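Local coordinates for protein formyltransferase PseJ (Anoxybacillus kamchatkensis G10, PDB 6EDK) that belongs to the formyl transferase family and binds the ligand 1YA in a pocket lined by strands and loops of its central mixed beta-sheet, at residues I70-R75 with Q156-L161; D81-F86 with H122-G127; N92-Y97 with A104-W109. All coordinates share one frame; numbering follows the deposited sequence. Where two conformers were deposited one is given.

How the contacts relate
All three contacts are built on one mixed beta-sheet, whose strands 68-71, 90-94 and 118-123 stand side by side, the first two parallel and the third antiparallel. Along the chain contact 3 is nested inside the loop closed by contact 2, itself inside that closed by contact 1. The centres of contacts 1 and 3 are about 10 Å apart, those of contacts 1 and 2 about 17 Å, and those of contacts 2 and 3 about 19 Å. Contact 1 ties the sheet to helix 147-169, contact 2 to helix 80-85 and contact 3 to helix 106-112. All touch 1YA, whose pocket is lined by strand residues and by the loops after strands 68-71 and 118-123.

Contact 1. Residues I70-R75 with Q156-L161; sequences ISYGYR and QTIEKL. With 1YA (N-{4-[{[(6S)-2-amino-4-oxo-3,4,5,6,7,8-hexahydropteridin-6-yl]methyl}(formyl)amino]benzoyl}-L-glutamic acid), chain D.
Tyr72, next to strand 68-71, reaches to Ile158 and Glu159 on helix 147-169, joining the central mixed sheet of this formyl transferase fold to the long helix packed on it. The polar link is a single hydrogen bond: Tyr72 OH donates to Glu159 OE2 at 2.8 Å. The hydroxyl meets that oxygen on its anti side, 19° out of the carboxylate plane. Seen from the phenol, OE2 lies at the ring edge and in the ring plane, with the two flat groups nearly perpendicular (82°). Tyr72 achieves this span with CG trans to its backbone N (chi1 -179°), which carries the ring toward the helix. Arg35 makes a cation-pi contact with the same ring and also bonds to Tyr72 O.

Apolar packing is supplied by Ile158, whose CG2 lies 4.1 Å from Tyr72 CZ; this isoleucine also touches Leu93 and Val119 of neighbouring strands.

Beyond Tyr72 the chain turns through Gly73, with positive phi, into the ligand pocket. There the backbone borders 1YA: Tyr74 O lies 3.1 Å from C18, the formyl carbon, and Arg75 O lies 3.0 Å from C12 of the benzoyl ring.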
loop_
_atom_site.group_PDB
_atom_site.type_symbol
_atom_site.label_atom_id
_atom_site.label_comp_id
_atom_site.label_asym_id
_atom_site.label_seq_id
_atom_site.Cartn_x
_atom_site.Cartn_y
_atom_site.Cartn_z
ATOM N N ILE A 70 6.240 2.105 8.591
ATOM C CA ILE A 70 5.173 1.414 7.847
ATOM C C ILE A 70 4.247 2.480 7.291
ATOM O O ILE A 70 3.631 3.242 8.043
ATOM C CB ILE A 70 4.397 0.424 8.734
ATOM C CG1 ILE A 70 5.299 -0.650 9.285
ATOM C CG2 ILE A 70 3.206 -0.249 7.869
ATOM C CD1 ILE A 70 4.665 -1.442 10.422
ATOM N N SER A 71 4.166 2.600 5.964
ATOM C CA SER A 71 3.183 3.524 5.422
ATOM C C SER A 71 1.990 2.735 4.869
ATOM O O SER A 71 2.163 1.720 4.190
ATOM C CB SER A 71 3.725 4.454 4.328
ATOM O OG SER A 71 4.154 3.835 3.154
ATOM N N TYR A 72 0.809 3.213 5.171
ATOM C CA TYR A 72 -0.465 2.534 4.796
ATOM C C TYR A 72 -1.453 3.675 4.624
ATOM O O TYR A 72 -2.003 4.187 5.604
ATOM C CB TYR A 72 -0.897 1.546 5.861
ATOM C CG TYR A 72 -2.196 0.802 5.522
ATOM C CD1 TYR A 72 -2.620 0.706 4.213
ATOM C CD2 TYR A 72 -2.979 0.203 6.525
ATOM C CE1 TYR A 72 -3.828 0.029 3.899
ATOM C CE2 TYR A 72 -4.182 -0.468 6.186
ATOM C CZ TYR A 72 -4.561 -0.548 4.898
ATOM O OH TYR A 72 -5.743 -1.211 4.497
ATOM N N GLY A 73 -1.627 4.100 3.389
ATOM C CA GLY A 73 -2.486 5.214 3.071
ATOM C C GLY A 73 -1.836 6.569 3.296
ATOM O O GLY A 73 -2.544 7.558 3.442
ATOM N N TYR A 74 -0.519 6.622 3.392
ATOM C CA TYR A 74 0.190 7.893 3.555
ATOM C C TYR A 74 0.080 8.705 2.273
ATOM O O TYR A 74 0.300 8.193 1.177
ATOM C CB TYR A 74 1.644 7.640 3.870
ATOM C CG TYR A 74 2.438 8.877 4.177
ATOM C CD1 TYR A 74 2.043 9.752 5.180
ATOM C CD2 TYR A 74 3.609 9.159 3.470
ATOM C CE1 TYR A 74 2.818 10.913 5.490
ATOM C CE2 TYR A 74 4.380 10.316 3.758
ATOM C CZ TYR A 74 3.964 11.178 4.750
ATOM O OH TYR A 74 4.741 12.299 5.035
ATOM N N ARG A 75 -0.242 9.977 2.411
ATOM C CA ARG A 75 -0.679 10.748 1.271
ATOM C C ARG A 75 0.446 11.488 0.558
ATOM O O ARG A 75 0.180 12.122 -0.463
ATOM C CB ARG A 75 -1.770 11.742 1.700
ATOM C CG ARG A 75 -3.176 11.083 1.747
ATOM C CD ARG A 75 -4.111 11.825 2.721
ATOM N NE ARG A 75 -3.715 11.624 4.121
ATOM C CZ ARG A 75 -4.306 10.779 4.972
ATOM N NH1 ARG A 75 -5.357 10.039 4.586
ATOM N NH2 ARG A 75 -3.835 10.686 6.210
ATOM N N GLN A 156 -9.259 -5.609 3.486
ATOM C CA GLN A 156 -9.156 -6.717 4.423
ATOM C C GLN A 156 -8.025 -7.652 4.090
ATOM O O GLN A 156 -7.331 -8.168 4.981
ATOM C CB GLN A 156 -10.493 -7.522 4.425
ATOM C CG GLN A 156 -11.669 -6.757 5.019
ATOM C CD GLN A 156 -11.383 -6.171 6.436
ATOM O OE1 GLN A 156 -11.021 -6.890 7.350
ATOM N NE2 GLN A 156 -11.547 -4.846 6.582
ATOM N N THR A 157 -7.816 -7.918 2.806
ATOM C CA THR A 157 -6.745 -8.810 2.406
ATOM C C THR A 157 -5.344 -8.247 2.691
ATOM O O THR A 157 -4.471 -8.975 3.170
ATOM C CB THR A 157 -6.868 -9.140 0.914
ATOM O OG1 THR A 157 -8.189 -9.660 0.613
ATOM C CG2 THR A 157 -5.848 -10.128 0.465
ATOM N N ILE A 158 -5.109 -6.976 2.419
ATOM C CA ILE A 158 -3.727 -6.500 2.680
ATOM C C ILE A 158 -3.451 -6.398 4.215
ATOM O O ILE A 158 -2.334 -6.640 4.650
ATOM C CB ILE A 158 -3.462 -5.145 2.010
ATOM C CG1 ILE A 158 -1.941 -4.867 1.968
ATOM C CG2 ILE A 158 -4.268 -3.981 2.639
ATOM C CD1 ILE A 158 -1.540 -3.833 0.948
ATOM N N GLU A 159 -4.460 -6.045 5.019
ATOM C CA GLU A 159 -4.318 -6.017 6.492
ATOM C C GLU A 159 -4.079 -7.406 6.992
ATOM O O GLU A 159 -3.195 -7.631 7.801
ATOM C CB GLU A 159 -5.527 -5.374 7.105
ATOM C CG GLU A 159 -5.721 -3.898 6.628
ATOM C CD GLU A 159 -6.991 -3.222 7.059
ATOM O OE1 GLU A 159 -7.834 -3.839 7.756
ATOM O OE2 GLU A 159 -7.198 -2.013 6.704
ATOM N N LYS A 160 -4.804 -8.397 6.449
ATOM C CA LYS A 160 -4.488 -9.782 6.785
ATOM C C LYS A 160 -3.081 -10.171 6.397
ATOM O O LYS A 160 -2.388 -10.851 7.147
ATOM C CB LYS A 160 -5.522 -10.676 6.085
ATOM C CG LYS A 160 -5.443 -12.128 6.446
ATOM C CD LYS A 160 -6.505 -13.003 5.728
ATOM C CE LYS A 160 -6.288 -14.458 6.153
ATOM N NZ LYS A 160 -6.863 -15.425 5.178
ATOM N N LEU A 161 -2.668 -9.863 5.166
ATOM C CA LEU A 161 -1.359 -10.269 4.677
ATOM C C LEU A 161 -0.251 -9.641 5.524
ATOM O O LEU A 161 0.762 -10.282 5.842
ATOM C CB LEU A 161 -1.217 -9.790 3.208
ATOM C CG LEU A 161 0.043 -10.156 2.442
ATOM C CD1 LEU A 161 0.160 -11.659 2.212
ATOM C CD2 LEU A 161 0.104 -9.438 1.084
HETATM N N1 1YA D . 6.882 7.675 -1.110
HETATM C C2 1YA D . 7.968 7.034 -1.883
HETATM N NA2 1YA D . 9.226 7.729 -2.097
HETATM N N3 1YA D . 7.858 5.638 -2.447
HETATM C C4 1YA D . 6.616 4.867 -2.306
HETATM O O4 1YA D . 6.585 3.757 -2.796
HETATM C C4A 1YA D . 5.520 5.524 -1.537
HETATM N N5 1YA D . 4.366 4.815 -1.310
HETATM C C6 1YA D . 3.145 5.703 -0.951
HETATM C C7 1YA D . 3.384 6.680 -0.026
HETATM N N8 1YA D . 4.688 7.528 -0.207
HETATM C C8A 1YA D . 5.664 6.930 -0.902
HETATM C C9 1YA D . 2.692 6.300 -2.303
HETATM N N10 1YA D . 1.450 7.090 -2.196
HETATM C C11 1YA D . 1.178 10.713 -4.370
HETATM C C12 1YA D . 1.049 10.755 -2.991
HETATM C C13 1YA D . 1.153 9.574 -2.265
HETATM C C14 1YA D . 1.363 8.382 -2.936
HETATM C C15 1YA D . 1.479 8.346 -4.314
HETATM C C16 1YA D . 1.384 9.524 -5.036
HETATM C C17 1YA D . 1.052 12.001 -5.223
HETATM N N 1YA D . 0.169 11.854 -6.408
HETATM C CA 1YA D . -0.117 12.948 -7.371
HETATM C CB 1YA D . 1.161 13.293 -8.178
HETATM C CG 1YA D . 2.199 12.158 -8.168
HETATM C CD 1YA D . 3.268 12.334 -9.261
HETATM O OE1 1YA D . 4.065 11.392 -9.527
HETATM O OE2 1YA D . 3.348 13.421 -9.890
HETATM C CT 1YA D . -1.277 12.505 -8.299
HETATM O O2 1YA D . -1.795 11.349 -8.219
HETATM O O1 1YA D . -1.735 13.300 -9.155
HETATM C C18 1YA D . 0.280 6.631 -1.462
HETATM O O5 1YA D . 0.299 5.602 -0.876
HETATM O O 1YA D . 1.597 13.001 -4.920
#

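Contact 2. Residues D81-F86 with H122-G127; sequences DIVERF and HYIDSG. With 1YA (N-{4-[{[(6S)-2-amino-4-oxo-3,4,5,6,7,8-hexahydropteridin-6-yl]methyl}(formyl)amino]benzoyl}-L-glutamic acid), chain D.
Val83 on helix 80-85 packs against the backbone of the loop that follows strand 118-123, with CG1 3.6 Å from Asp125 CA. Its other methyl, CG2, meets Ile124 CG2 at 4.0 Å. The valine stands with CG1 trans to its backbone N (chi1 169°), a rotation that sends one methyl to the peptide of Asp125 and the other toward the pocket. A water sits between Val83 O and Ile124 O, near enough to donate to either carbonyl.

The same loop holds the pteridine end of 1YA. Asp125 O accepts two bonds from it, from NA2 at 3.0 Å and from N3 at 2.9 Å, while Gly127 O takes a weak one from N3. Ile124 CG2 lies over the face of the same ring, 3.4 Å from N3. The imidazole of His122 turns its edge to the ligand, CE1 lying 3.4 Å from O4.

In the next shell, His122 ND1 donates to Tyr123 O at 2.9 Å, from above the carbonyl plane, which limits rotation of the imidazole. Asp125 OD1 is bonded to Thr130 OG1 and weakly to Gly127 N, bridging the turn.

Helix 80-85 is the connection of a beta-alpha-beta crossover between the parallel strands 68-71 and 90-94; strand 118-123 runs antiparallel beside 90-94.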
loop_
_atom_site.group_PDB
_atom_site.type_symbol
_atom_site.label_atom_id
_atom_site.label_comp_id
_atom_site.label_asym_id
_atom_site.label_seq_id
_atom_site.Cartn_x
_atom_site.Cartn_y
_atom_site.Cartn_z
ATOM N N ASP A 81 16.068 11.322 0.634
ATOM C CA ASP A 81 17.030 11.217 1.726
ATOM C C ASP A 81 16.444 10.404 2.867
ATOM O O ASP A 81 17.145 9.611 3.525
ATOM C CB ASP A 81 17.445 12.616 2.179
ATOM C CG ASP A 81 18.247 13.369 1.097
ATOM O OD1 ASP A 81 18.830 12.716 0.205
ATOM O OD2 ASP A 81 18.279 14.605 1.139
ATOM N N ILE A 82 15.139 10.540 3.103
ATOM C CA ILE A 82 14.486 9.664 4.085
ATOM C C ILE A 82 14.519 8.212 3.608
ATOM O O ILE A 82 14.841 7.281 4.384
ATOM C CB ILE A 82 13.053 10.159 4.326
ATOM C CG1 ILE A 82 13.024 11.595 4.890
ATOM C CG2 ILE A 82 12.344 9.296 5.326
ATOM C CD1 ILE A 82 11.592 12.143 5.039
ATOM N N VAL A 83 14.220 8.006 2.315
ATOM C CA VAL A 83 14.268 6.670 1.714
ATOM C C VAL A 83 15.626 6.040 1.917
ATOM O O VAL A 83 15.727 4.890 2.379
ATOM C CB VAL A 83 13.904 6.762 0.226
ATOM C CG1 VAL A 83 14.215 5.449 -0.491
ATOM C CG2 VAL A 83 12.450 7.132 0.071
ATOM N N GLU A 84 16.717 6.804 1.620
ATOM C CA GLU A 84 18.046 6.228 1.779
ATOM C C GLU A 84 18.345 5.951 3.239
ATOM O O GLU A 84 18.865 4.891 3.583
ATOM C CB GLU A 84 19.107 7.156 1.190
ATOM C CG GLU A 84 20.495 6.507 1.105
ATOM C CD GLU A 84 20.547 5.361 0.082
ATOM O OE1 GLU A 84 19.688 5.326 -0.832
ATOM O OE2 GLU A 84 21.443 4.493 0.194
ATOM N N ARG A 85 17.986 6.882 4.130
ATOM C CA ARG A 85 18.268 6.662 5.546
ATOM C C ARG A 85 17.575 5.419 6.057
ATOM O O ARG A 85 18.085 4.733 6.940
ATOM C CB ARG A 85 17.800 7.888 6.340
ATOM C CG ARG A 85 17.846 7.706 7.854
ATOM C CD ARG A 85 17.508 9.066 8.532
ATOM N NE ARG A 85 17.322 8.905 9.966
ATOM C CZ ARG A 85 16.743 9.821 10.754
ATOM N NH1 ARG A 85 16.260 10.942 10.240
ATOM N NH2 ARG A 85 16.616 9.583 12.045
ATOM N N PHE A 86 16.397 5.109 5.523
ATOM C CA PHE A 86 15.650 3.960 6.015
ATOM C C PHE A 86 15.652 2.781 5.045
ATOM O O PHE A 86 14.767 1.930 5.129
ATOM C CB PHE A 86 14.211 4.402 6.355
ATOM C CG PHE A 86 14.134 5.231 7.625
ATOM C CD1 PHE A 86 14.078 4.610 8.846
ATOM C CD2 PHE A 86 14.161 6.624 7.564
ATOM C CE1 PHE A 86 14.036 5.373 10.023
ATOM C CE2 PHE A 86 14.130 7.374 8.699
ATOM C CZ PHE A 86 14.079 6.753 9.941
ATOM N N HIS A 122 5.652 -3.799 -0.088
ATOM C CA HIS A 122 6.900 -3.600 -0.797
ATOM C C HIS A 122 7.784 -2.635 0.039
ATOM O O HIS A 122 7.285 -1.869 0.867
ATOM C CB HIS A 122 6.685 -3.038 -2.196
ATOM C CG HIS A 122 6.023 -1.704 -2.260
ATOM N ND1 HIS A 122 6.739 -0.524 -2.352
ATOM C CD2 HIS A 122 4.718 -1.341 -2.234
ATOM C CE1 HIS A 122 5.892 0.486 -2.402
ATOM N NE2 HIS A 122 4.667 0.007 -2.364
ATOM N N TYR A 123 9.087 -2.702 -0.200
ATOM C CA TYR A 123 9.996 -1.682 0.358
ATOM C C TYR A 123 9.787 -0.371 -0.356
ATOM O O TYR A 123 9.560 -0.336 -1.565
ATOM C CB TYR A 123 11.450 -2.146 0.208
ATOM C CG TYR A 123 11.833 -3.201 1.173
ATOM C CD1 TYR A 123 11.938 -2.922 2.532
ATOM C CD2 TYR A 123 12.149 -4.490 0.779
ATOM C CE1 TYR A 123 12.281 -3.881 3.414
ATOM C CE2 TYR A 123 12.494 -5.446 1.676
ATOM C CZ TYR A 123 12.594 -5.131 2.999
ATOM O OH TYR A 123 12.958 -6.095 3.928
ATOM N N ILE A 124 9.909 0.726 0.388
ATOM C CA ILE A 124 9.783 2.051 -0.176
ATOM C C ILE A 124 11.113 2.456 -0.785
ATOM O O ILE A 124 12.155 2.433 -0.109
ATOM C CB ILE A 124 9.378 3.074 0.902
ATOM C CG1 ILE A 124 7.973 2.760 1.413
ATOM C CG2 ILE A 124 9.463 4.491 0.360
ATOM C CD1 ILE A 124 7.679 3.389 2.743
ATOM N N ASP A 125 11.084 2.842 -2.039
ATOM C CA ASP A 125 12.259 3.429 -2.690
ATOM C C ASP A 125 11.835 4.799 -3.166
ATOM O O ASP A 125 10.763 5.291 -2.796
ATOM C CB ASP A 125 12.810 2.478 -3.740
ATOM C CG ASP A 125 12.068 2.513 -5.044
ATOM O OD1 ASP A 125 11.120 3.279 -5.173
ATOM O OD2 ASP A 125 12.466 1.739 -5.968
ATOM N N SER A 126 12.714 5.461 -3.940
ATOM C CA SER A 126 12.511 6.885 -4.215
ATOM C C SER A 126 11.362 7.113 -5.166
ATOM O O SER A 126 10.737 8.156 -5.126
ATOM C CB SER A 126 13.793 7.504 -4.791
ATOM O OG SER A 126 14.410 6.562 -5.661
ATOM N N GLY A 127 11.040 6.120 -6.011
ATOM C CA GLY A 127 9.878 6.249 -6.857
ATOM C C GLY A 127 8.587 5.837 -6.169
ATOM O O GLY A 127 8.608 5.269 -5.075
HETATM N N1 1YA D . 6.882 7.675 -1.110
HETATM C C2 1YA D . 7.968 7.034 -1.883
HETATM N NA2 1YA D . 9.226 7.729 -2.097
HETATM N N3 1YA D . 7.858 5.638 -2.447
HETATM C C4 1YA D . 6.616 4.867 -2.306
HETATM O O4 1YA D . 6.585 3.757 -2.796
HETATM C C4A 1YA D . 5.520 5.524 -1.537
HETATM N N5 1YA D . 4.366 4.815 -1.310
HETATM C C6 1YA D . 3.145 5.703 -0.951
HETATM C C7 1YA D . 3.384 6.680 -0.026
HETATM N N8 1YA D . 4.688 7.528 -0.207
HETATM C C8A 1YA D . 5.664 6.930 -0.902
HETATM C C9 1YA D . 2.692 6.300 -2.303
HETATM N N10 1YA D . 1.450 7.090 -2.196
HETATM C C11 1YA D . 1.178 10.713 -4.370
HETATM C C12 1YA D . 1.049 10.755 -2.991
HETATM C C13 1YA D . 1.153 9.574 -2.265
HETATM C C14 1YA D . 1.363 8.382 -2.936
HETATM C C15 1YA D . 1.479 8.346 -4.314
HETATM C C16 1YA D . 1.384 9.524 -5.036
HETATM C C17 1YA D . 1.052 12.001 -5.223
HETATM N N 1YA D . 0.169 11.854 -6.408
HETATM C CA 1YA D . -0.117 12.948 -7.371
HETATM C CB 1YA D . 1.161 13.293 -8.178
HETATM C CG 1YA D . 2.199 12.158 -8.168
HETATM C CD 1YA D . 3.268 12.334 -9.261
HETATM O OE1 1YA D . 4.065 11.392 -9.527
HETATM O OE2 1YA D . 3.348 13.421 -9.890
HETATM C CT 1YA D . -1.277 12.505 -8.299
HETATM O O2 1YA D . -1.795 11.349 -8.219
HETATM O O1 1YA D . -1.735 13.300 -9.155
HETATM C C18 1YA D . 0.280 6.631 -1.462
HETATM O O5 1YA D . 0.299 5.602 -0.876
HETATM O O 1YA D . 1.597 13.001 -4.920
HETATM O O HOH W 1 13.503 3.074 2.290
#

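Contact 3. Residues N92-Y97 with A104-W109; sequences NLHISY and ADPNLW. With 1YA (N-{4-[{[(6S)-2-amino-4-oxo-3,4,5,6,7,8-hexahydropteridin-6-yl]methyl}(formyl)amino]benzoyl}-L-glutamic acid), chain D.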
loop_
_atom_site.group_PDB
_atom_site.type_symbol
_atom_site.label_atom_id
_atom_site.label_comp_id
_atom_site.label_asym_id
_atom_site.label_seq_id
_atom_site.Cartn_x
_atom_site.Cartn_y
_atom_site.Cartn_z
ATOM N N ASN A 92 5.627 -0.223 2.478
ATOM C CA ASN A 92 4.375 0.418 2.125
ATOM C C ASN A 92 3.384 -0.722 1.775
ATOM O O ASN A 92 3.826 -1.772 1.246
ATOM C CB ASN A 92 4.524 1.318 0.924
ATOM C CG ASN A 92 3.231 2.037 0.538
ATOM O OD1 ASN A 92 2.644 2.749 1.331
ATOM N ND2 ASN A 92 2.794 1.865 -0.721
ATOM N N LEU A 93 2.134 -0.521 2.172
ATOM C CA LEU A 93 0.982 -1.410 1.887
ATOM C C LEU A 93 0.137 -0.785 0.791
ATOM O O LEU A 93 -0.525 0.250 0.991
ATOM C CB LEU A 93 0.117 -1.626 3.129
ATOM C CG LEU A 93 0.621 -2.555 4.206
ATOM C CD1 LEU A 93 2.052 -2.329 4.652
ATOM C CD2 LEU A 93 -0.285 -2.549 5.417
ATOM N N HIS A 94 0.118 -1.428 -0.400
ATOM C CA HIS A 94 -0.491 -0.887 -1.606
ATOM C C HIS A 94 -1.494 -1.906 -2.127
ATOM O O HIS A 94 -1.134 -3.059 -2.301
ATOM C CB HIS A 94 0.590 -0.654 -2.674
ATOM C CG HIS A 94 0.092 -0.037 -3.920
ATOM N ND1 HIS A 94 -0.411 1.239 -3.961
ATOM C CD2 HIS A 94 0.011 -0.517 -5.182
ATOM C CE1 HIS A 94 -0.816 1.514 -5.191
ATOM N NE2 HIS A 94 -0.570 0.461 -5.951
ATOM N N ILE A 95 -2.707 -1.478 -2.377
ATOM C CA ILE A 95 -3.757 -2.410 -2.777
ATOM C C ILE A 95 -3.827 -2.587 -4.289
ATOM O O ILE A 95 -4.909 -2.523 -4.896
ATOM C CB ILE A 95 -5.093 -2.035 -2.173
ATOM C CG1 ILE A 95 -5.517 -0.610 -2.478
ATOM C CG2 ILE A 95 -5.086 -2.319 -0.644
ATOM C CD1 ILE A 95 -7.022 -0.364 -2.252
ATOM N N SER A 96 -2.685 -2.867 -4.891
ATOM C CA SER A 96 -2.650 -3.423 -6.228
ATOM C C SER A 96 -1.689 -4.609 -6.252
ATOM O O SER A 96 -0.897 -4.851 -5.344
ATOM C CB SER A 96 -2.247 -2.348 -7.273
ATOM O OG SER A 96 -0.828 -2.349 -7.295
ATOM N N TYR A 97 -1.788 -5.388 -7.314
ATOM C CA TYR A 97 -0.868 -6.466 -7.622
ATOM C C TYR A 97 0.276 -5.838 -8.416
ATOM O O TYR A 97 0.253 -5.780 -9.630
ATOM C CB TYR A 97 -1.562 -7.586 -8.382
ATOM C CG TYR A 97 -0.782 -8.896 -8.295
ATOM C CD1 TYR A 97 0.308 -9.098 -9.036
ATOM C CD2 TYR A 97 -1.155 -9.891 -7.353
ATOM C CE1 TYR A 97 1.054 -10.272 -8.924
ATOM C CE2 TYR A 97 -0.413 -11.067 -7.217
ATOM C CZ TYR A 97 0.701 -11.227 -8.033
ATOM O OH TYR A 97 1.476 -12.362 -7.913
ATOM N N ALA A 104 -2.381 5.925 -8.162
ATOM C CA ALA A 104 -3.686 6.257 -7.643
ATOM C C ALA A 104 -4.791 5.333 -8.146
ATOM O O ALA A 104 -4.696 4.730 -9.221
ATOM C CB ALA A 104 -4.023 7.705 -8.036
ATOM N N ASP A 105 -5.847 5.230 -7.338
ATOM C CA ASP A 105 -7.059 4.500 -7.692
ATOM C C ASP A 105 -6.774 3.104 -8.273
ATOM O O ASP A 105 -7.346 2.709 -9.283
ATOM C CB ASP A 105 -7.885 5.306 -8.673
ATOM C CG ASP A 105 -8.204 6.700 -8.132
ATOM O OD1 ASP A 105 -8.712 6.775 -7.007
ATOM O OD2 ASP A 105 -7.937 7.695 -8.830
ATOM N N PRO A 106 -5.916 2.314 -7.620
ATOM C CA PRO A 106 -5.562 1.048 -8.247
ATOM C C PRO A 106 -6.743 0.114 -8.419
ATOM O O PRO A 106 -6.778 -0.629 -9.407
ATOM C CB PRO A 106 -4.502 0.439 -7.329
ATOM C CG PRO A 106 -4.721 1.172 -5.995
ATOM C CD PRO A 106 -5.176 2.564 -6.383
ATOM N N ASN A 107 -7.708 0.122 -7.497
ATOM C CA ASN A 107 -8.834 -0.801 -7.640
ATOM C C ASN A 107 -9.626 -0.470 -8.892
ATOM O O ASN A 107 -9.960 -1.348 -9.693
ATOM C CB ASN A 107 -9.708 -0.727 -6.397
ATOM C CG ASN A 107 -10.889 -1.682 -6.417
ATOM O OD1 ASN A 107 -10.751 -2.895 -6.655
ATOM N ND2 ASN A 107 -12.071 -1.142 -6.136
ATOM N N LEU A 108 -9.971 0.802 -9.054
ATOM C CA LEU A 108 -10.695 1.201 -10.268
ATOM C C LEU A 108 -9.918 0.854 -11.533
ATOM O O LEU A 108 -10.472 0.272 -12.467
ATOM C CB LEU A 108 -10.995 2.686 -10.192
ATOM C CG LEU A 108 -11.634 3.289 -11.492
ATOM C CD1 LEU A 108 -12.983 2.660 -11.714
ATOM C CD2 LEU A 108 -11.780 4.803 -11.219
ATOM N N TRP A 109 -8.636 1.179 -11.584
ATOM C CA TRP A 109 -7.868 0.943 -12.803
ATOM C C TRP A 109 -7.691 -0.530 -13.105
ATOM O O TRP A 109 -7.576 -0.912 -14.287
ATOM C CB TRP A 109 -6.509 1.619 -12.726
ATOM C CG TRP A 109 -6.628 3.053 -12.953
ATOM C CD1 TRP A 109 -6.535 4.041 -12.031
ATOM C CD2 TRP A 109 -6.911 3.674 -14.199
ATOM N NE1 TRP A 109 -6.748 5.277 -12.641
ATOM C CE2 TRP A 109 -6.995 5.062 -13.971
ATOM C CE3 TRP A 109 -7.124 3.177 -15.505
ATOM C CZ2 TRP A 109 -7.264 5.992 -15.011
ATOM C CZ3 TRP A 109 -7.395 4.105 -16.530
ATOM C CH2 TRP A 109 -7.467 5.498 -16.250
HETATM N N1 1YA D . 6.882 7.675 -1.110
HETATM C C2 1YA D . 7.968 7.034 -1.883
HETATM N NA2 1YA D . 9.226 7.729 -2.097
HETATM N N3 1YA D . 7.858 5.638 -2.447
HETATM C C4 1YA D . 6.616 4.867 -2.306
HETATM O O4 1YA D . 6.585 3.757 -2.796
HETATM C C4A 1YA D . 5.520 5.524 -1.537
HETATM N N5 1YA D . 4.366 4.815 -1.310
HETATM C C6 1YA D . 3.145 5.703 -0.951
HETATM C C7 1YA D . 3.384 6.680 -0.026
HETATM N N8 1YA D . 4.688 7.528 -0.207
HETATM C C8A 1YA D . 5.664 6.930 -0.902
HETATM C C9 1YA D . 2.692 6.300 -2.303
HETATM N N10 1YA D . 1.450 7.090 -2.196
HETATM C C11 1YA D . 1.178 10.713 -4.370
HETATM C C12 1YA D . 1.049 10.755 -2.991
HETATM C C13 1YA D . 1.153 9.574 -2.265
HETATM C C14 1YA D . 1.363 8.382 -2.936
HETATM C C15 1YA D . 1.479 8.346 -4.314
HETATM C C16 1YA D . 1.384 9.524 -5.036
HETATM C C17 1YA D . 1.052 12.001 -5.223
HETATM N N 1YA D . 0.169 11.854 -6.408
HETATM C CA 1YA D . -0.117 12.948 -7.371
HETATM C CB 1YA D . 1.161 13.293 -8.178
HETATM C CG 1YA D . 2.199 12.158 -8.168
HETATM C CD 1YA D . 3.268 12.334 -9.261
HETATM O OE1 1YA D . 4.065 11.392 -9.527
HETATM O OE2 1YA D . 3.348 13.421 -9.890
HETATM C CT 1YA D . -1.277 12.505 -8.299
HETATM O O2 1YA D . -1.795 11.349 -8.219
HETATM O O1 1YA D . -1.735 13.300 -9.155
HETATM C C18 1YA D . 0.280 6.631 -1.462
HETATM O O5 1YA D . 0.299 5.602 -0.876
HETATM O O 1YA D . 1.597 13.001 -4.920
#
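Ser96 OG, carried on a CB that rests 3.6 Å from Pro106 CB, is gripped by two backbone carbonyls: a hydrogen bond to Trp100 O and a weaker one to Asn101 O. His94 NE2 also bonds to Asn101 O, so both side chains hold the connection, which includes the short strand 102-103, between strand 90-94 and helix 106-112. Strand 90-94 is an inner strand of the mixed sheet in this formyl transferase fold.

Pro106, the first helical residue, is the hub of the apolar packing. Its CG meets His94 CE1 at 4.0 Å, approaching the imidazole obliquely. His94 has CG anti to the backbone N (chi1 -177°), which swings the ring toward the proline. The chain bends here in an inverse gamma turn centred on Ile95, closed by a weak bond from Ser96 N to His94 O.

Asp105 occupies the N-cap position without a side-chain capping bond. Next to this helix start, Leu108 N and Asn107 ND2 bind the sulfonate of a MES molecule, probably from the crystallisation liquor. Ile95, which also packs on Tyr151 and Ile158 of helix 147-169, crosses Pro106 at about a right angle and brings CG1 to 4.0 Å from Pro106 CG.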